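Local coordinates for protein lactaldehyde dehydrogenase (Methanocaldococcus jannaschii, PDB 3PQA) that oxidises lactaldehyde to lactate with NAD as the preferred cofactor, a step in coenzyme F420 biosynthesis, and works as a homotetramer, at residues 12-17 against 28-33; 390-395 against 437-442. All coordinates share one frame; numbering follows the deposited sequence.

Contact 1: 12-17 against 28-33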
ATOM      1  N   GLU B  12       3.209 -47.144  17.579  1.00 23.22           N
ATOM      2  CA  GLU B  12       3.158 -46.557  18.906  1.00 21.45           C
ATOM      3  C   GLU B  12       4.592 -46.520  19.445  1.00 20.24           C
ATOM      4  O   GLU B  12       5.007 -47.402  20.203  1.00 20.57           O
ATOM      5  CB  GLU B  12       2.190 -47.348  19.805  1.00 23.00           C
ATOM      6  CG  GLU B  12       0.719 -47.255  19.353  1.00 24.52           C
ATOM      7  CD  GLU B  12      -0.260 -48.019  20.247  1.00 23.76           C
ATOM      8  OE1 GLU B  12       0.131 -49.029  20.873  1.00 24.45           O
ATOM      9  OE2 GLU B  12      -1.448 -47.618  20.303  1.00 24.59           O
ATOM     10  N   ASP B  13       5.342 -45.501  19.011  1.00 19.22           N
ATOM     11  CA  ASP B  13       6.780 -45.368  19.296  1.00 18.59           C
ATOM     12  C   ASP B  13       7.117 -44.476  20.478  1.00 18.73           C
ATOM     13  O   ASP B  13       8.037 -44.766  21.228  1.00 18.99           O
ATOM     14  CB  ASP B  13       7.530 -44.770  18.101  1.00 18.60           C
ATOM     15  CG  ASP B  13       7.431 -45.604  16.850  1.00 18.16           C
ATOM     16  OD1 ASP B  13       7.490 -46.856  16.924  1.00 18.59           O
ATOM     17  OD2 ASP B  13       7.328 -44.984  15.774  1.00 18.59           O
ATOM     18  N   MET B  14       6.403 -43.364  20.615  1.00 18.01           N
ATOM     19  CA  MET B  14       6.834 -42.290  21.499  1.00 17.78           C
ATOM     20  C   MET B  14       5.723 -41.933  22.475  1.00 16.81           C
ATOM     21  O   MET B  14       4.579 -41.711  22.066  1.00 17.02           O
ATOM     22  CB  MET B  14       7.225 -41.071  20.650  1.00 19.28           C
ATOM     23  CG  MET B  14       8.054 -39.984  21.342  1.00 20.03           C
ATOM     24  SD  MET B  14       8.393 -38.565  20.221  1.00 19.71           S
ATOM     25  CE  MET B  14       6.726 -37.993  19.930  1.00 20.11           C
ATOM     26  N   ASP B  15       6.064 -41.875  23.764  1.00 16.49           N
ATOM     27  CA  ASP B  15       5.109 -41.525  24.812  1.00 17.16           C
ATOM     28  C   ASP B  15       4.673 -40.073  24.688  1.00 16.82           C
ATOM     29  O   ASP B  15       5.489 -39.196  24.400  1.00 17.80           O
ATOM     30  CB  ASP B  15       5.720 -41.722  26.201  1.00 19.01           C
ATOM     31  CG  ASP B  15       5.773 -43.177  26.625  1.00 19.33           C
ATOM     32  OD1 ASP B  15       5.337 -44.047  25.845  1.00 19.28           O
ATOM     33  OD2 ASP B  15       6.252 -43.438  27.750  1.00 19.29           O
ATOM     34  N   VAL B  16       3.388 -39.833  24.912  1.00 16.74           N
ATOM     35  CA  VAL B  16       2.847 -38.476  25.010  1.00 16.81           C
ATOM     36  C   VAL B  16       2.273 -38.342  26.414  1.00 16.70           C
ATOM     37  O   VAL B  16       1.411 -39.135  26.819  1.00 16.92           O
ATOM     38  CB  VAL B  16       1.750 -38.195  23.953  1.00 17.18           C
ATOM     39  CG1 VAL B  16       1.159 -36.794  24.148  1.00 17.29           C
ATOM     40  CG2 VAL B  16       2.297 -38.372  22.524  1.00 17.27           C
ATOM     41  N   ILE B  17       2.748 -37.334  27.142  1.00 16.86           N
ATOM     42  CA  ILE B  17       2.491 -37.214  28.579  1.00 17.45           C
ATOM     43  C   ILE B  17       1.467 -36.129  28.912  1.00 16.96           C
ATOM     44  O   ILE B  17       1.450 -35.061  28.288  1.00 17.31           O
ATOM     45  CB  ILE B  17       3.818 -36.934  29.356  1.00 18.76           C
ATOM     46  CG1 ILE B  17       4.903 -37.961  28.994  1.00 19.44           C
ATOM     47  CG2 ILE B  17       3.597 -36.912  30.869  1.00 19.48           C
ATOM     48  CD1 ILE B  17       4.573 -39.403  29.350  1.00 18.90           C
ATOM     49  N   ILE B  28       2.597 -42.359  20.017  1.00 18.29           N
ATOM     50  CA  ILE B  28       2.447 -41.934  18.634  1.00 19.49           C
ATOM     51  C   ILE B  28       3.681 -42.324  17.815  1.00 18.00           C
ATOM     52  O   ILE B  28       4.708 -42.722  18.386  1.00 18.11           O
ATOM     53  CB  ILE B  28       2.175 -40.406  18.553  1.00 21.65           C
ATOM     54  CG1 ILE B  28       3.402 -39.607  19.006  1.00 23.32           C
ATOM     55  CG2 ILE B  28       0.933 -40.044  19.364  1.00 23.40           C
ATOM     56  CD1 ILE B  28       3.299 -38.120  18.730  1.00 22.11           C
ATOM     57  N   PRO B  29       3.590 -42.226  16.472  1.00 16.38           N
ATOM     58  CA  PRO B  29       4.756 -42.593  15.668  1.00 15.55           C
ATOM     59  C   PRO B  29       5.942 -41.635  15.831  1.00 14.91           C
ATOM     60  O   PRO B  29       5.764 -40.421  15.999  1.00 15.30           O
ATOM     61  CB  PRO B  29       4.222 -42.551  14.229  1.00 15.97           C
ATOM     62  CG  PRO B  29       2.715 -42.593  14.364  1.00 16.89           C
ATOM     63  CD  PRO B  29       2.435 -41.859  15.628  1.00 16.15           C
ATOM     64  N   ALA B  30       7.146 -42.196  15.804  1.00 14.96           N
ATOM     65  CA  ALA B  30       8.356 -41.390  15.709  1.00 15.06           C
ATOM     66  C   ALA B  30       9.102 -41.798  14.455  1.00 15.19           C
ATOM     67  O   ALA B  30       9.644 -42.901  14.357  1.00 15.32           O
ATOM     68  CB  ALA B  30       9.226 -41.529  16.940  1.00 15.34           C
ATOM     69  N   LEU B  31       9.117 -40.895  13.486  1.00 15.09           N
ATOM     70  CA  LEU B  31       9.735 -41.138  12.199  1.00 15.14           C
ATOM     71  C   LEU B  31      11.253 -41.151  12.307  1.00 14.31           C
ATOM     72  O   LEU B  31      11.842 -40.373  13.054  1.00 14.74           O
ATOM     73  CB  LEU B  31       9.291 -40.065  11.199  1.00 16.38           C
ATOM     74  CG  LEU B  31       7.931 -40.216  10.520  1.00 16.52           C
ATOM     75  CD1 LEU B  31       6.782 -40.311  11.517  1.00 16.58           C
ATOM     76  CD2 LEU B  31       7.722 -39.033   9.592  1.00 16.52           C
ATOM     77  N   SER B  32      11.879 -42.064  11.575  1.00 14.62           N
ATOM     78  CA  SER B  32      13.323 -42.063  11.423  1.00 15.49           C
ATOM     79  C   SER B  32      13.737 -40.949  10.465  1.00 15.98           C
ATOM     80  O   SER B  32      12.894 -40.407   9.732  1.00 16.17           O
ATOM     81  CB  SER B  32      13.772 -43.400  10.845  1.00 15.79           C
ATOM     82  OG  SER B  32      13.269 -43.541   9.528  1.00 16.60           O
ATOM     83  N   ARG B  33      15.028 -40.613  10.458  1.00 16.33           N
ATOM     84  CA  ARG B  33      15.558 -39.638   9.503  1.00 16.87           C
ATOM     85  C   ARG B  33      15.242 -40.072   8.073  1.00 17.36           C
ATOM     86  O   ARG B  33      14.908 -39.239   7.224  1.00 17.48           O
ATOM     87  CB  ARG B  33      17.071 -39.440   9.673  1.00 18.19           C
ATOM     88  CG  ARG B  33      17.655 -38.402   8.700  1.00 18.39           C
ATOM     89  CD  ARG B  33      19.122 -38.050   8.981  1.00 18.51           C
ATOM     90  NE  ARG B  33      19.345 -37.573  10.346  1.00 18.44           N
ATOM     91  CZ  ARG B  33      19.250 -36.309  10.752  1.00 18.57           C
ATOM     92  NH1 ARG B  33      18.923 -35.329   9.906  1.00 18.51           N
ATOM     93  NH2 ARG B  33      19.485 -36.025  12.023  1.00 18.49           N
TER
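I28 O takes two backbone N-H groups at once, D13 N and M14 N, each at 2.9 Å from it. M14 N lies in the carbonyl plane, whereas D13 N reaches the same oxygen from above that plane, 54° out of it, in a more bent bond. Two residues thus face one, a classic beta bulge, and I28 N returns a bond to M14 O at 2.9 Å to complete an antiparallel hydrogen-bonded pair. The carboxylate of D13, itself a bulge residue, takes the next N-H of the partner chain: A30 N points almost straight at D13 OD2 (2.8 Å, 175°), on the lone pair turned away from OD1. The side chain gets there because CG stands anti to its own carbonyl carbon (chi1 -61°), and A30 CB packs against D13 CB at 3.8 Å. On the sheet face shared by M14 and I28 the two chains run side by side, and the bend of M14 at chi3 sets its CE methyl 3.6 Å from I28 CD1. V16 CG2 meets I28 CG2 at 3.8 Å, its side chain crossing that of I28 at about a right angle. Farther out, P170, just ahead of helix 171-186, and L171 and I174 in its first turn touch I28, and R11 NE forms a salt bridge with D13 OD2. One carboxylate oxygen therefore serves both a backbone N-H and a guanidinium, which probably favours the ionised form of D13; the same oxygen ties A30 to D13 where the two-stranded sheet gives way to the loop leading into helix 33-44.

Contact 2: 390-395 against 437-442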
ATOM      1  N   SER B 390      19.330  -4.445  27.988  1.00 16.78           N
ATOM      2  CA  SER B 390      20.596  -5.068  28.371  1.00 17.24           C
ATOM      3  C   SER B 390      20.724  -6.574  28.077  1.00 17.97           C
ATOM      4  O   SER B 390      21.758  -7.187  28.403  1.00 18.93           O
ATOM      5  CB  SER B 390      20.886  -4.791  29.852  1.00 17.20           C
ATOM      6  OG  SER B 390      19.976  -5.496  30.671  1.00 17.71           O
ATOM      7  N   THR B 391      19.694  -7.174  27.475  1.00 17.11           N
ATOM      8  CA  THR B 391      19.719  -8.612  27.193  1.00 16.58           C
ATOM      9  C   THR B 391      20.102  -8.866  25.744  1.00 16.45           C
ATOM     10  O   THR B 391      20.163  -7.944  24.935  1.00 15.91           O
ATOM     11  CB  THR B 391      18.365  -9.334  27.482  1.00 16.95           C
ATOM     12  OG1 THR B 391      17.433  -9.083  26.413  1.00 18.00           O
ATOM     13  CG2 THR B 391      17.766  -8.891  28.812  1.00 18.13           C
ATOM     14  N   GLU B 392      20.347 -10.134  25.432  1.00 17.77           N
ATOM     15  CA  GLU B 392      20.645 -10.565  24.085  1.00 19.92           C
ATOM     16  C   GLU B 392      19.374 -10.680  23.242  1.00 17.80           C
ATOM     17  O   GLU B 392      19.448 -10.926  22.042  1.00 17.15           O
ATOM     18  CB  GLU B 392      21.374 -11.914  24.121  1.00 24.68           C
ATOM     19  CG  GLU B 392      22.829 -11.811  24.584  1.00 28.06           C
ATOM     20  CD  GLU B 392      23.665 -12.982  24.107  1.00 26.01           C
ATOM     21  OE1 GLU B 392      23.226 -14.141  24.296  1.00 28.32           O
ATOM     22  OE2 GLU B 392      24.760 -12.743  23.536  1.00 28.47           O
ATOM     23  N   TYR B 393      18.219 -10.501  23.878  1.00 17.03           N
ATOM     24  CA  TYR B 393      16.918 -10.706  23.230  1.00 17.65           C
ATOM     25  C   TYR B 393      16.257  -9.377  22.880  1.00 15.62           C
ATOM     26  O   TYR B 393      16.732  -8.307  23.267  1.00 14.79           O
ATOM     27  CB  TYR B 393      15.994 -11.513  24.143  1.00 22.04           C
ATOM     28  CG  TYR B 393      16.596 -12.810  24.618  1.00 24.25           C
ATOM     29  CD1 TYR B 393      16.783 -13.874  23.740  1.00 22.65           C
ATOM     30  CD2 TYR B 393      16.993 -12.968  25.952  1.00 22.67           C
ATOM     31  CE1 TYR B 393      17.360 -15.082  24.180  1.00 24.53           C
ATOM     32  CE2 TYR B 393      17.548 -14.171  26.401  1.00 24.56           C
ATOM     33  CZ  TYR B 393      17.733 -15.211  25.510  1.00 22.99           C
ATOM     34  OH  TYR B 393      18.292 -16.390  25.964  1.00 24.77           O
ATOM     35  N   GLY B 394      15.150  -9.447  22.145  1.00 14.14           N
ATOM     36  CA  GLY B 394      14.435  -8.246  21.770  1.00 13.68           C
ATOM     37  C   GLY B 394      13.075  -8.541  21.171  1.00 12.43           C
ATOM     38  O   GLY B 394      12.764  -8.081  20.065  1.00 12.07           O
ATOM     39  N   LEU B 395      12.276  -9.330  21.883  1.00 12.31           N
ATOM     40  CA  LEU B 395      10.922  -9.650  21.423  1.00 13.14           C
ATOM     41  C   LEU B 395       9.903  -8.550  21.786  1.00 12.48           C
ATOM     42  O   LEU B 395       9.684  -7.640  20.989  1.00 12.16           O
ATOM     43  CB  LEU B 395      10.489 -11.033  21.930  1.00 15.12           C
ATOM     44  CG  LEU B 395       9.214 -11.591  21.290  1.00 14.72           C
ATOM     45  CD1 LEU B 395       9.240 -11.438  19.758  1.00 15.30           C
ATOM     46  CD2 LEU B 395       9.019 -13.037  21.676  1.00 15.39           C
ATOM     47  N   VAL B 437      13.605  -8.738  17.375  1.00 12.38           N
ATOM     48  CA  VAL B 437      14.924  -8.321  16.897  1.00 12.78           C
ATOM     49  C   VAL B 437      15.985  -8.950  17.792  1.00 13.12           C
ATOM     50  O   VAL B 437      15.650  -9.763  18.669  1.00 12.54           O
ATOM     51  CB  VAL B 437      15.041  -6.776  16.812  1.00 13.58           C
ATOM     52  CG1 VAL B 437      14.011  -6.239  15.819  1.00 13.70           C
ATOM     53  CG2 VAL B 437      14.851  -6.108  18.201  1.00 13.66           C
ATOM     54  N   LYS B 438      17.252  -8.605  17.573  1.00 14.36           N
ATOM     55  CA  LYS B 438      18.353  -9.239  18.302  1.00 16.47           C
ATOM     56  C   LYS B 438      18.238 -10.765  18.175  1.00 14.33           C
ATOM     57  O   LYS B 438      17.957 -11.258  17.066  1.00 14.07           O
ATOM     58  CB  LYS B 438      18.414  -8.739  19.756  1.00 21.05           C
ATOM     59  CG  LYS B 438      18.692  -7.254  19.835  1.00 22.53           C
ATOM     60  CD  LYS B 438      18.923  -6.818  21.271  1.00 22.46           C
ATOM     61  CE  LYS B 438      19.150  -5.341  21.359  1.00 22.98           C
ATOM     62  NZ  LYS B 438      19.357  -4.986  22.795  1.00 22.99           N
ATOM     63  N   LYS B 439      18.432 -11.510  19.265  1.00 14.23           N
ATOM     64  CA  LYS B 439      18.350 -12.966  19.201  1.00 15.48           C
ATOM     65  C   LYS B 439      16.931 -13.512  19.277  1.00 13.22           C
ATOM     66  O   LYS B 439      16.738 -14.701  19.454  1.00 14.05           O
ATOM     67  CB  LYS B 439      19.225 -13.618  20.290  1.00 19.63           C
ATOM     68  CG  LYS B 439      20.707 -13.389  20.105  1.00 22.66           C
ATOM     69  CD  LYS B 439      21.274 -14.213  18.966  1.00 21.52           C
ATOM     70  CE  LYS B 439      22.785 -14.020  18.838  1.00 22.93           C
ATOM     71  NZ  LYS B 439      23.507 -14.499  20.045  1.00 22.99           N
ATOM     72  N   SER B 440      15.921 -12.653  19.148  1.00 11.99           N
ATOM     73  CA  SER B 440      14.565 -13.134  19.335  1.00 10.91           C
ATOM     74  C   SER B 440      13.834 -13.487  18.049  1.00 11.22           C
ATOM     75  O   SER B 440      12.682 -13.949  18.103  1.00 12.28           O
ATOM     76  CB  SER B 440      13.741 -12.094  20.104  1.00 11.12           C
ATOM     77  OG  SER B 440      14.215 -12.004  21.433  1.00 12.97           O
ATOM     78  N   GLY B 441      14.437 -13.219  16.900  1.00 11.51           N
ATOM     79  CA  GLY B 441      13.762 -13.595  15.657  1.00 12.11           C
ATOM     80  C   GLY B 441      14.344 -13.148  14.346  1.00 12.11           C
ATOM     81  O   GLY B 441      15.316 -12.376  14.286  1.00 11.67           O
ATOM     82  N   LEU B 442      13.729 -13.674  13.292  1.00 12.79           N
ATOM     83  CA  LEU B 442      13.906 -13.189  11.920  1.00 13.64           C
ATOM     84  C   LEU B 442      12.539 -13.243  11.283  1.00 12.66           C
ATOM     85  O   LEU B 442      11.835 -14.247  11.425  1.00 12.18           O
ATOM     86  CB  LEU B 442      14.854 -14.086  11.130  1.00 15.30           C
ATOM     87  CG  LEU B 442      16.328 -14.068  11.525  1.00 16.53           C
ATOM     88  CD1 LEU B 442      17.069 -15.160  10.758  1.00 15.67           C
ATOM     89  CD2 LEU B 442      16.972 -12.711  11.279  1.00 15.57           C
TER
HETATM   90  O   HOH W   1      16.663  -5.599  23.498  1.00 16.74           O
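Three direct hydrogen bonds join the loop 390-395 to the turn 437-440 that runs into strand 441-442, two of them between backbones. K439 N donates to E392 O at 3.0 Å, and V437 N to G394 O at 2.9 Å. The third uses a side chain: G394 N points nearly straight (176°) at S440 OG, 2.8 Å away. S440 OG is also hydrogen-bonded to G243 O, so the buried hydroxyl ties three pieces of chain together. Within the loop, T391 OG1 accepts from Y393 N at 3.0 Å, an ST turn that holds the backbone ahead of G394.

Charged side chains add a second kind of contact. K438, extended beyond CG, runs past Y393 O with its CD 3.3 Å away; a water links Y393 O to K438 NZ, which also forms a salt bridge with E415. K439 instead bends at chi2 and chi4. It lies alongside E392, but NZ and OE2 remain beyond salt-bridge range, and the ammonium pairs with E227.

The remaining contacts are van der Waals. S440 OG sits at the edge of the Y393 ring, near its plane, and 3.3 Å from Y393 CB. L395 CB rests on S440 CB, while V437 CG2 presses on G394 O at 3.4 Å.

K439 and V437 also pack on F235 and N456 of a second subunit. Y393 approaches S223 and L395 approaches C275, respectively a probable NAD-binding residue and the probable catalytic cysteine by homology, consistent with these loops bordering the cleft between cofactor and catalytic domains typical of the aldehyde dehydrogenase fold.

How the contacts relate
The centre of contact 1 lies about 23 Å from the chain centre and that of contact 2 about 15 Å; two of seven touching residues are buried in the first, four of nine in the second. Their centres are about 33 Å apart, they share no elements and do not touch. Contact 1 is local, joining neighbouring strands of a small two-stranded sheet, with apolar contacts of I28 with M14 and V16 on one face, away from the annotated sites. Contact 2 brings together loops 42 residues apart in sequence and relies on a serine hydroxyl, a bridging water and lysines paired elsewhere. No other subunit touches contact 1, whereas contact 2 adjoins a subunit interface and the probable active site.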